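Local coordinates for protein mannan endo-1,6-alpha-mannosidase (Chaetomium thermophilum, PDB 6RY0) that probably cleaves alpha-1,6-mannosidic linkages as a glycoside hydrolase family 76 enzyme and is implicated in transferring GPI-anchored glycoproteins into the fungal cell wall, at residues 172-182 with 193-202; 106-117 with 130-140. All coordinates share one frame; numbering follows the deposited sequence.

Contact 1 (172-182 with 193-202); sequences HDGTCNGGLRW and YKNTIANACF
His-172 meets Phe-202 at a slant, its CE1 3.9 Å from Phe-202 CE2 and the ring planes 44° apart. Asp-173 opens an Asx turn. Its OD2 is gripped side-on by NH2 and NE of Arg-181, in the guanidinium plane; OD1 accepts from N and OG1 of Thr-175 and, above the carboxylate plane, from Lys-194 NZ at 3.2 Å. The extended lysine chain passes Leu-180 O into the curled loop. There Thr-175 O and Gly-178 O each lie 2.8 Å from Lys-194 NZ, with Gly-179 O at 3.1 Å and a water completing the cage. With a methionine in place of Lys-194, these carbonyls and the Asp-173 carboxylate would probably lose their shared cation and the loop its central tie. Leu-180 is clasped by the Asn-199 amide: its N donates to an in-plane lone pair of Asn-199 OD1 (2.8 Å), and its O accepts from Asn-199 ND2 (3.0 Å). Leu-180 CD1 packs on Phe-202 CB (3.6 Å), the side chains crossing at about a right angle. Trp-182 N bonds to Tyr-193 O, while CG anti to the backbone N (chi1 -176°) puts one indole face against Asn-195 ND2; NE1 reaches Asp-128. The loop flanks strand 193-195, which pairs antiparallel with 245-247, and the start of helix 196-213, with helices 127-142 and 216-231 alongside and the Cys-176 to Cys-252 disulfide anchoring its bend.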
loop_
_atom_site.group_PDB
_atom_site.type_symbol
_atom_site.label_atom_id
_atom_site.label_comp_id
_atom_site.label_asym_id
_atom_site.label_seq_id
_atom_site.Cartn_x
_atom_site.Cartn_y
_atom_site.Cartn_z
ATOM N N HIS A 172 11.805 -10.328 15.681
ATOM C CA HIS A 172 12.765 -9.266 16.003
ATOM C C HIS A 172 13.958 -9.860 16.693
ATOM O O HIS A 172 14.028 -9.859 17.909
ATOM C CB HIS A 172 12.088 -8.212 16.896
ATOM C CG HIS A 172 10.932 -7.578 16.223
ATOM N ND1 HIS A 172 11.064 -6.464 15.437
ATOM C CD2 HIS A 172 9.641 -7.983 16.113
ATOM C CE1 HIS A 172 9.894 -6.186 14.890
ATOM N NE2 HIS A 172 9.015 -7.099 15.275
ATOM N N ASP A 173 14.926 -10.300 15.915
ATOM C CA ASP A 173 16.128 -10.879 16.463
ATOM C C ASP A 173 17.280 -9.862 16.451
ATOM O O ASP A 173 17.083 -8.693 16.133
ATOM C CB ASP A 173 16.447 -12.236 15.787
ATOM C CG ASP A 173 16.957 -12.135 14.359
ATOM O OD1 ASP A 173 17.524 -11.110 13.970
ATOM O OD2 ASP A 173 16.822 -13.146 13.627
ATOM N N GLY A 174 18.470 -10.291 16.860
ATOM C CA GLY A 174 19.570 -9.368 17.042
ATOM C C GLY A 174 20.368 -9.107 15.783
ATOM O O GLY A 174 21.230 -8.227 15.800
ATOM N N THR A 175 20.100 -9.817 14.695
ATOM C CA THR A 175 20.845 -9.556 13.490
ATOM C C THR A 175 20.557 -8.131 13.012
ATOM O O THR A 175 19.427 -7.678 13.069
ATOM C CB THR A 175 20.565 -10.603 12.406
ATOM O OG1 THR A 175 19.206 -10.527 11.957
ATOM C CG2 THR A 175 20.858 -12.007 12.927
ATOM N N CYS A 176 21.581 -7.426 12.550
ATOM C CA CYS A 176 21.438 -6.041 12.164
ATOM C C CYS A 176 20.868 -5.163 13.272
ATOM O O CYS A 176 20.335 -4.112 13.004
ATOM C CB CYS A 176 20.629 -5.879 10.887
ATOM S SG CYS A 176 21.249 -6.973 9.579
ATOM N N ASN A 177 21.013 -5.615 14.515
ATOM C CA ASN A 177 20.480 -4.909 15.694
ATOM C C ASN A 177 18.950 -4.738 15.643
ATOM O O ASN A 177 18.409 -3.893 16.330
ATOM C CB ASN A 177 21.149 -3.551 15.917
ATOM C CG ASN A 177 22.647 -3.664 16.030
ATOM O OD1 ASN A 177 23.172 -4.622 16.554
ATOM N ND2 ASN A 177 23.347 -2.653 15.548
ATOM N N GLY A 178 18.268 -5.583 14.881
ATOM C CA GLY A 178 16.821 -5.560 14.813
ATOM C C GLY A 178 16.315 -5.469 13.405
ATOM O O GLY A 178 17.014 -5.826 12.468
ATOM N N GLY A 179 15.064 -5.053 13.260
ATOM C CA GLY A 179 14.369 -5.009 11.984
ATOM C C GLY A 179 13.687 -6.316 11.643
ATOM O O GLY A 179 14.140 -7.397 12.029
ATOM N N LEU A 180 12.593 -6.219 10.915
ATOM C CA LEU A 180 11.945 -7.376 10.334
ATOM C C LEU A 180 12.713 -7.888 9.130
ATOM O O LEU A 180 13.222 -7.138 8.304
ATOM C CB LEU A 180 10.534 -7.021 9.851
ATOM C CG LEU A 180 9.492 -6.706 10.905
ATOM C CD1 LEU A 180 8.222 -6.218 10.239
ATOM C CD2 LEU A 180 9.198 -7.914 11.735
ATOM N N ARG A 181 12.719 -9.214 9.027
ATOM C CA ARG A 181 13.058 -9.914 7.805
ATOM C C ARG A 181 11.923 -9.797 6.799
ATOM O O ARG A 181 10.761 -9.629 7.156
ATOM C CB ARG A 181 13.371 -11.385 8.102
ATOM C CG ARG A 181 14.565 -11.557 9.043
ATOM C CD ARG A 181 14.624 -12.962 9.597
ATOM N NE ARG A 181 15.736 -13.151 10.530
ATOM C CZ ARG A 181 16.931 -13.633 10.178
ATOM N NH1 ARG A 181 17.194 -13.903 8.905
ATOM N NH2 ARG A 181 17.855 -13.849 11.107
ATOM N N TRP A 182 12.261 -9.935 5.528
ATOM C CA TRP A 182 11.280 -9.899 4.471
ATOM C C TRP A 182 10.221 -10.971 4.664
ATOM O O TRP A 182 9.023 -10.698 4.565
ATOM C CB TRP A 182 12.003 -10.063 3.144
ATOM C CG TRP A 182 11.158 -9.965 1.950
ATOM C CD1 TRP A 182 9.920 -9.384 1.823
ATOM C CD2 TRP A 182 11.516 -10.413 0.669
ATOM N NE1 TRP A 182 9.499 -9.433 0.506
ATOM C CE2 TRP A 182 10.460 -10.093 -0.213
ATOM C CE3 TRP A 182 12.633 -11.082 0.171
ATOM C CZ2 TRP A 182 10.503 -10.415 -1.559
ATOM C CZ3 TRP A 182 12.676 -11.395 -1.145
ATOM C CH2 TRP A 182 11.615 -11.079 -2.004
ATOM N N TYR A 193 16.956 -11.517 4.026
ATOM C CA TYR A 193 16.929 -10.146 3.538
ATOM C C TYR A 193 16.055 -9.312 4.471
ATOM O O TYR A 193 14.858 -9.564 4.603
ATOM C CB TYR A 193 16.366 -10.125 2.121
ATOM C CG TYR A 193 16.501 -8.836 1.338
ATOM C CD1 TYR A 193 17.723 -8.192 1.213
ATOM C CD2 TYR A 193 15.424 -8.304 0.623
ATOM C CE1 TYR A 193 17.852 -7.036 0.440
ATOM C CE2 TYR A 193 15.559 -7.156 -0.149
ATOM C CZ TYR A 193 16.779 -6.535 -0.249
ATOM O OH TYR A 193 16.966 -5.398 -1.010
ATOM N N LYS A 194 16.652 -8.337 5.140
ATOM C CA LYS A 194 15.883 -7.390 5.946
ATOM C C LYS A 194 15.666 -6.168 5.071
ATOM O O LYS A 194 16.601 -5.439 4.761
ATOM C CB LYS A 194 16.596 -7.043 7.245
ATOM C CG LYS A 194 16.580 -8.183 8.264
ATOM C CD LYS A 194 17.059 -7.840 9.644
ATOM C CE LYS A 194 16.649 -8.934 10.600
ATOM N NZ LYS A 194 16.964 -8.609 12.030
ATOM N N ASN A 195 14.437 -5.993 4.616
ATOM C CA ASN A 195 14.177 -5.004 3.621
ATOM C C ASN A 195 13.307 -3.876 4.124
ATOM O O ASN A 195 12.621 -3.958 5.140
ATOM C CB ASN A 195 13.650 -5.608 2.346
ATOM C CG ASN A 195 12.373 -6.344 2.493
ATOM O OD1 ASN A 195 11.810 -6.511 3.581
ATOM N ND2 ASN A 195 11.873 -6.808 1.367
ATOM N N THR A 196 13.372 -2.772 3.394
ATOM C CA THR A 196 12.605 -1.610 3.767
ATOM C C THR A 196 11.129 -1.891 3.798
ATOM O O THR A 196 10.465 -1.498 4.761
ATOM C CB THR A 196 12.943 -0.444 2.852
ATOM O OG1 THR A 196 14.336 -0.213 3.010
ATOM C CG2 THR A 196 12.126 0.775 3.203
ATOM N N ILE A 197 10.584 -2.528 2.768
ATOM C CA ILE A 197 9.132 -2.572 2.659
ATOM C C ILE A 197 8.496 -3.327 3.839
ATOM O O ILE A 197 7.445 -2.908 4.341
ATOM C CB ILE A 197 8.652 -3.095 1.294
ATOM C CG1 ILE A 197 7.134 -2.947 1.161
ATOM C CG2 ILE A 197 9.104 -4.542 1.029
ATOM C CD1 ILE A 197 6.665 -1.581 1.174
ATOM N N ALA A 198 9.082 -4.438 4.292
ATOM C CA ALA A 198 8.504 -5.141 5.432
ATOM C C ALA A 198 8.420 -4.219 6.646
ATOM O O ALA A 198 7.423 -4.155 7.368
ATOM C CB ALA A 198 9.376 -6.370 5.784
ATOM N N ASN A 199 9.524 -3.521 6.883
ATOM C CA ASN A 199 9.618 -2.624 8.021
ATOM C C ASN A 199 8.720 -1.406 7.858
ATOM O O ASN A 199 8.131 -0.942 8.826
ATOM C CB ASN A 199 11.099 -2.280 8.235
ATOM C CG ASN A 199 11.815 -3.454 8.816
ATOM O OD1 ASN A 199 11.676 -3.714 10.025
ATOM N ND2 ASN A 199 12.525 -4.224 7.990
ATOM N N ALA A 200 8.616 -0.881 6.634
ATOM C CA ALA A 200 7.745 0.251 6.347
ATOM C C ALA A 200 6.277 -0.101 6.579
ATOM O O ALA A 200 5.536 0.727 7.078
ATOM C CB ALA A 200 7.979 0.732 4.925
ATOM N N CYS A 201 5.865 -1.303 6.192
ATOM C CA CYS A 201 4.481 -1.713 6.441
ATOM C C CYS A 201 4.212 -1.761 7.942
ATOM O O CYS A 201 3.166 -1.297 8.414
ATOM C CB CYS A 201 4.197 -3.086 5.818
ATOM S SG CYS A 201 4.135 -3.134 4.013
ATOM N N PHE A 202 5.123 -2.358 8.699
ATOM C CA PHE A 202 4.940 -2.453 10.147
ATOM C C PHE A 202 4.932 -1.077 10.809
ATOM O O PHE A 202 4.117 -0.789 11.681
ATOM C CB PHE A 202 6.000 -3.406 10.704
ATOM C CG PHE A 202 5.963 -3.597 12.196
ATOM C CD1 PHE A 202 4.822 -4.005 12.855
ATOM C CD2 PHE A 202 7.097 -3.404 12.950
ATOM C CE1 PHE A 202 4.810 -4.221 14.221
ATOM C CE2 PHE A 202 7.074 -3.625 14.321
ATOM C CZ PHE A 202 5.949 -4.001 14.956
HETATM O O HOH W 1 14.664 -9.957 13.091
#

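Contact 2 (106-117 with 130-140); sequences MLHQVGPNADYQ and QGFWGMSAMLA
Tyr-116 and Trp-133 form the tight centre of this buried contact. The tryptophan does not stack squarely on the phenol: its CB sits over one face of the tyrosine, 3.6 Å from the ring centroid of Tyr-116, in a CH-pi contact. The two ring systems, with planes 21° apart, are slid past each other until they barely overlap, leaving Tyr-116 CE1 3.4 Å from Trp-133 CE3. The indole is also packed through its six-membered ring, whose centroid lies 4.0 Å from Gln-109 CB, over the face; the bent Gln-109 chain then leads its amide away to Trp-76 and Pro-60. The phenol is fixed at its far end, because Tyr-116 OH donates to Met-106 O (2.8 Å) from above the carbonyl plane and so ties the loop back to the last turn of helix 99-108.

A second firm point is Gln-130. It swings CG to the side away from its backbone N (chi1 -176°) and runs on extended, bringing NE2 to Asp-115 O at 3.0 Å in a nearly straight bond, 172° at the hydrogen and within the amide plane. The same NE2 also bonds to Thr-165, and OE1 accepts from Arg-171 and Gln-166, which holds the amide against rotation. Tyr-116 O, buried beside Gln-130 CG, has no polar partner.

Met-106, bent at its last torsion, lays CE 3.6 Å from Ser-136 O and reaches Ala-140 CB at 4.1 Å. Looser is Ala-137 CB, 4.4 Å from Tyr-116 CE2, and the type I turn from Gly-111 to Ala-114 stands off the helix altogether. Helices 99-108 and 127-142 are thereby locked together through their connecting loop, consistent with the (alpha/alpha)6 barrel of glycoside hydrolase family 76.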
loop_
_atom_site.group_PDB
_atom_site.type_symbol
_atom_site.label_atom_id
_atom_site.label_comp_id
_atom_site.label_asym_id
_atom_site.label_seq_id
_atom_site.Cartn_x
_atom_site.Cartn_y
_atom_site.Cartn_z
ATOM N N MET A 106 -11.984 -9.114 1.106
ATOM C CA MET A 106 -11.193 -8.890 2.319
ATOM C C MET A 106 -11.454 -9.971 3.357
ATOM O O MET A 106 -10.515 -10.408 4.018
ATOM C CB MET A 106 -11.460 -7.495 2.866
ATOM C CG MET A 106 -10.978 -6.382 1.916
ATOM S SD MET A 106 -11.360 -4.691 2.418
ATOM C CE MET A 106 -10.329 -4.503 3.868
ATOM N N LEU A 107 -12.706 -10.368 3.554
ATOM C CA LEU A 107 -13.006 -11.345 4.589
ATOM C C LEU A 107 -12.534 -12.731 4.206
ATOM O O LEU A 107 -12.224 -13.544 5.082
ATOM C CB LEU A 107 -14.489 -11.361 4.858
ATOM C CG LEU A 107 -15.022 -10.136 5.600
ATOM C CD1 LEU A 107 -16.524 -10.189 5.718
ATOM C CD2 LEU A 107 -14.392 -9.992 6.974
ATOM N N HIS A 108 -12.486 -13.056 2.920
ATOM C CA HIS A 108 -12.139 -14.411 2.524
ATOM C C HIS A 108 -10.700 -14.749 2.841
ATOM O O HIS A 108 -10.375 -15.911 3.043
ATOM C CB HIS A 108 -12.405 -14.606 1.025
ATOM C CG HIS A 108 -12.388 -16.031 0.604
ATOM N ND1 HIS A 108 -13.488 -16.843 0.736
ATOM C CD2 HIS A 108 -11.409 -16.802 0.072
ATOM C CE1 HIS A 108 -13.188 -18.047 0.293
ATOM N NE2 HIS A 108 -11.936 -18.053 -0.116
ATOM N N GLN A 109 -9.831 -13.735 2.885
ATOM C CA GLN A 109 -8.382 -13.939 2.938
ATOM C C GLN A 109 -7.794 -13.818 4.359
ATOM O O GLN A 109 -6.574 -13.852 4.500
ATOM C CB GLN A 109 -7.690 -12.981 1.985
ATOM C CG GLN A 109 -8.036 -13.283 0.511
ATOM C CD GLN A 109 -7.600 -14.658 0.074
ATOM O OE1 GLN A 109 -6.663 -15.228 0.631
ATOM N NE2 GLN A 109 -8.261 -15.206 -0.931
ATOM N N VAL A 110 -8.645 -13.724 5.393
ATOM C CA VAL A 110 -8.153 -13.413 6.732
ATOM C C VAL A 110 -7.432 -14.566 7.417
ATOM O O VAL A 110 -6.692 -14.343 8.362
ATOM C CB VAL A 110 -9.282 -12.941 7.651
ATOM C CG1 VAL A 110 -9.926 -11.662 7.100
ATOM C CG2 VAL A 110 -10.340 -14.039 7.911
ATOM N N GLY A 111 -7.631 -15.799 6.965
ATOM C CA GLY A 111 -7.025 -16.951 7.605
ATOM C C GLY A 111 -7.815 -17.406 8.823
ATOM O O GLY A 111 -8.636 -16.678 9.363
ATOM N N PRO A 112 -7.527 -18.610 9.303
ATOM C CA PRO A 112 -8.256 -19.171 10.439
ATOM C C PRO A 112 -8.084 -18.340 11.712
ATOM O O PRO A 112 -8.940 -18.406 12.594
ATOM C CB PRO A 112 -7.664 -20.602 10.547
ATOM C CG PRO A 112 -6.324 -20.512 9.911
ATOM C CD PRO A 112 -6.565 -19.587 8.754
ATOM N N ASN A 113 -6.975 -17.634 11.836
ATOM C CA ASN A 113 -6.691 -16.857 13.027
ATOM C C ASN A 113 -6.927 -15.373 12.834
ATOM O O ASN A 113 -6.516 -14.565 13.664
ATOM C CB ASN A 113 -5.294 -17.143 13.521
ATOM C CG ASN A 113 -5.146 -18.599 13.880
ATOM O OD1 ASN A 113 -6.010 -19.187 14.518
ATOM N ND2 ASN A 113 -4.058 -19.209 13.429
ATOM N N ALA A 114 -7.608 -14.987 11.764
ATOM C CA ALA A 114 -8.022 -13.595 11.570
ATOM C C ALA A 114 -6.827 -12.639 11.651
ATOM O O ALA A 114 -6.880 -11.592 12.300
ATOM C CB ALA A 114 -9.144 -13.192 12.510
ATOM N N ASP A 115 -5.778 -12.999 10.929
ATOM C CA ASP A 115 -4.498 -12.323 11.007
ATOM C C ASP A 115 -3.847 -12.167 9.639
ATOM O O ASP A 115 -2.676 -11.796 9.552
ATOM C CB ASP A 115 -3.540 -13.029 11.956
ATOM C CG ASP A 115 -3.205 -14.434 11.542
ATOM O OD1 ASP A 115 -3.767 -14.905 10.534
ATOM O OD2 ASP A 115 -2.375 -15.060 12.240
ATOM N N TYR A 116 -4.588 -12.440 8.555
ATOM C CA TYR A 116 -4.035 -12.407 7.204
ATOM C C TYR A 116 -2.811 -13.303 7.056
ATOM O O TYR A 116 -1.888 -12.995 6.301
ATOM C CB TYR A 116 -3.826 -10.969 6.692
ATOM C CG TYR A 116 -5.132 -10.320 6.328
ATOM C CD1 TYR A 116 -5.875 -10.805 5.270
ATOM C CD2 TYR A 116 -5.652 -9.242 7.018
ATOM C CE1 TYR A 116 -7.094 -10.263 4.925
ATOM C CE2 TYR A 116 -6.880 -8.668 6.673
ATOM C CZ TYR A 116 -7.597 -9.199 5.643
ATOM O OH TYR A 116 -8.812 -8.629 5.334
ATOM N N GLN A 117 -2.856 -14.482 7.700
ATOM C CA GLN A 117 -1.872 -15.530 7.471
ATOM C C GLN A 117 -2.536 -16.839 7.072
ATOM O O GLN A 117 -2.322 -17.876 7.689
ATOM C CB GLN A 117 -0.981 -15.737 8.693
ATOM C CG GLN A 117 -0.315 -14.432 9.120
ATOM C CD GLN A 117 0.778 -14.639 10.119
ATOM O OE1 GLN A 117 1.956 -14.694 9.749
ATOM N NE2 GLN A 117 0.418 -14.783 11.388
ATOM N N GLN A 130 1.607 -9.719 4.052
ATOM C CA GLN A 130 0.664 -9.660 5.166
ATOM C C GLN A 130 0.361 -8.199 5.520
ATOM O O GLN A 130 -0.799 -7.834 5.773
ATOM C CB GLN A 130 1.269 -10.386 6.376
ATOM C CG GLN A 130 0.326 -10.461 7.544
ATOM C CD GLN A 130 0.992 -10.763 8.867
ATOM O OE1 GLN A 130 2.199 -10.542 9.031
ATOM N NE2 GLN A 130 0.208 -11.227 9.833
ATOM N N GLY A 131 1.391 -7.371 5.512
ATOM C CA GLY A 131 1.244 -5.973 5.827
ATOM C C GLY A 131 0.301 -5.252 4.915
ATOM O O GLY A 131 -0.483 -4.439 5.405
ATOM N N PHE A 132 0.361 -5.517 3.612
ATOM C CA PHE A 132 -0.553 -4.822 2.697
ATOM C C PHE A 132 -2.007 -5.157 2.986
ATOM O O PHE A 132 -2.868 -4.282 2.896
ATOM C CB PHE A 132 -0.191 -5.090 1.246
ATOM C CG PHE A 132 0.739 -4.087 0.685
ATOM C CD1 PHE A 132 0.260 -2.948 0.096
ATOM C CD2 PHE A 132 2.117 -4.256 0.769
ATOM C CE1 PHE A 132 1.133 -1.970 -0.404
ATOM C CE2 PHE A 132 2.969 -3.275 0.291
ATOM C CZ PHE A 132 2.442 -2.140 -0.286
ATOM N N TRP A 133 -2.311 -6.412 3.331
ATOM C CA TRP A 133 -3.670 -6.756 3.743
ATOM C C TRP A 133 -4.039 -6.043 5.027
ATOM O O TRP A 133 -5.141 -5.520 5.156
ATOM C CB TRP A 133 -3.819 -8.273 3.895
ATOM C CG TRP A 133 -3.916 -9.006 2.596
ATOM C CD1 TRP A 133 -2.935 -9.637 1.922
ATOM C CD2 TRP A 133 -5.112 -9.178 1.819
ATOM N NE1 TRP A 133 -3.446 -10.200 0.760
ATOM C CE2 TRP A 133 -4.789 -9.947 0.695
ATOM C CE3 TRP A 133 -6.424 -8.741 1.975
ATOM C CZ2 TRP A 133 -5.745 -10.291 -0.273
ATOM C CZ3 TRP A 133 -7.370 -9.089 1.023
ATOM C CH2 TRP A 133 -7.025 -9.857 -0.080
ATOM N N GLY A 134 -3.138 -6.012 6.007
ATOM C CA GLY A 134 -3.389 -5.272 7.228
ATOM C C GLY A 134 -3.645 -3.804 6.983
ATOM O O GLY A 134 -4.519 -3.209 7.629
ATOM N N MET A 135 -2.887 -3.207 6.062
ATOM C CA MET A 135 -3.084 -1.806 5.708
ATOM C C MET A 135 -4.439 -1.561 5.058
ATOM O O MET A 135 -5.050 -0.524 5.300
ATOM C CB MET A 135 -1.929 -1.358 4.819
ATOM C CG MET A 135 -0.638 -1.202 5.612
ATOM S SD MET A 135 0.851 -1.331 4.594
ATOM C CE MET A 135 0.535 0.005 3.472
ATOM N N SER A 136 -4.908 -2.496 4.228
ATOM C CA SER A 136 -6.248 -2.347 3.671
ATOM C C SER A 136 -7.324 -2.430 4.756
ATOM O O SER A 136 -8.302 -1.690 4.689
ATOM C CB SER A 136 -6.471 -3.392 2.593
ATOM O OG SER A 136 -5.671 -3.066 1.476
ATOM N N ALA A 137 -7.142 -3.286 5.759
ATOM C CA ALA A 137 -8.082 -3.334 6.865
ATOM C C ALA A 137 -8.029 -2.031 7.691
ATOM O O ALA A 137 -9.066 -1.493 8.092
ATOM C CB ALA A 137 -7.790 -4.540 7.757
ATOM N N MET A 138 -6.820 -1.526 7.930
ATOM C CA MET A 138 -6.660 -0.250 8.630
ATOM C C MET A 138 -7.384 0.864 7.887
ATOM O O MET A 138 -8.080 1.684 8.482
ATOM C CB MET A 138 -5.176 0.066 8.779
ATOM C CG MET A 138 -4.847 1.239 9.661
ATOM S SD MET A 138 -5.193 0.998 11.400
ATOM C CE MET A 138 -6.602 2.070 11.672
ATOM N N LEU A 139 -7.232 0.877 6.561
ATOM C CA LEU A 139 -7.872 1.884 5.704
ATOM C C LEU A 139 -9.396 1.755 5.799
ATOM O O LEU A 139 -10.099 2.760 5.839
ATOM C CB LEU A 139 -7.410 1.676 4.251
ATOM C CG LEU A 139 -7.888 2.755 3.297
ATOM C CD1 LEU A 139 -7.289 4.130 3.630
ATOM C CD2 LEU A 139 -7.523 2.360 1.875
ATOM N N ALA A 140 -9.913 0.529 5.832
ATOM C CA ALA A 140 -11.348 0.337 5.986
ATOM C C ALA A 140 -11.842 0.943 7.294
ATOM O O ALA A 140 -12.874 1.596 7.329
ATOM C CB ALA A 140 -11.674 -1.147 5.865
#

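How the contacts relate
Contacts 1 and 2 follow one another along the chain, with centres about 20 Å apart, and meet where helix 196-213 packs on helix 127-142. Cys-201 SG lies 3.9 Å from Phe-132 CE2, and Cys-201 CB 4.1 Å from Gly-131 CA. Polar links join them as well: Gln-166 accepts from His-172 of contact 1 through its backbone and donates to Gln-130 of contact 2 through its side chain. Both contacts flank Asp-129, a calcium-binding residue whose ion is absent from this model. The side chain of Trp-182 is about 5 Å from that of Asp-129, and Gln-130 comes similarly near. The calcium present is held instead by Asp-73 and His-385.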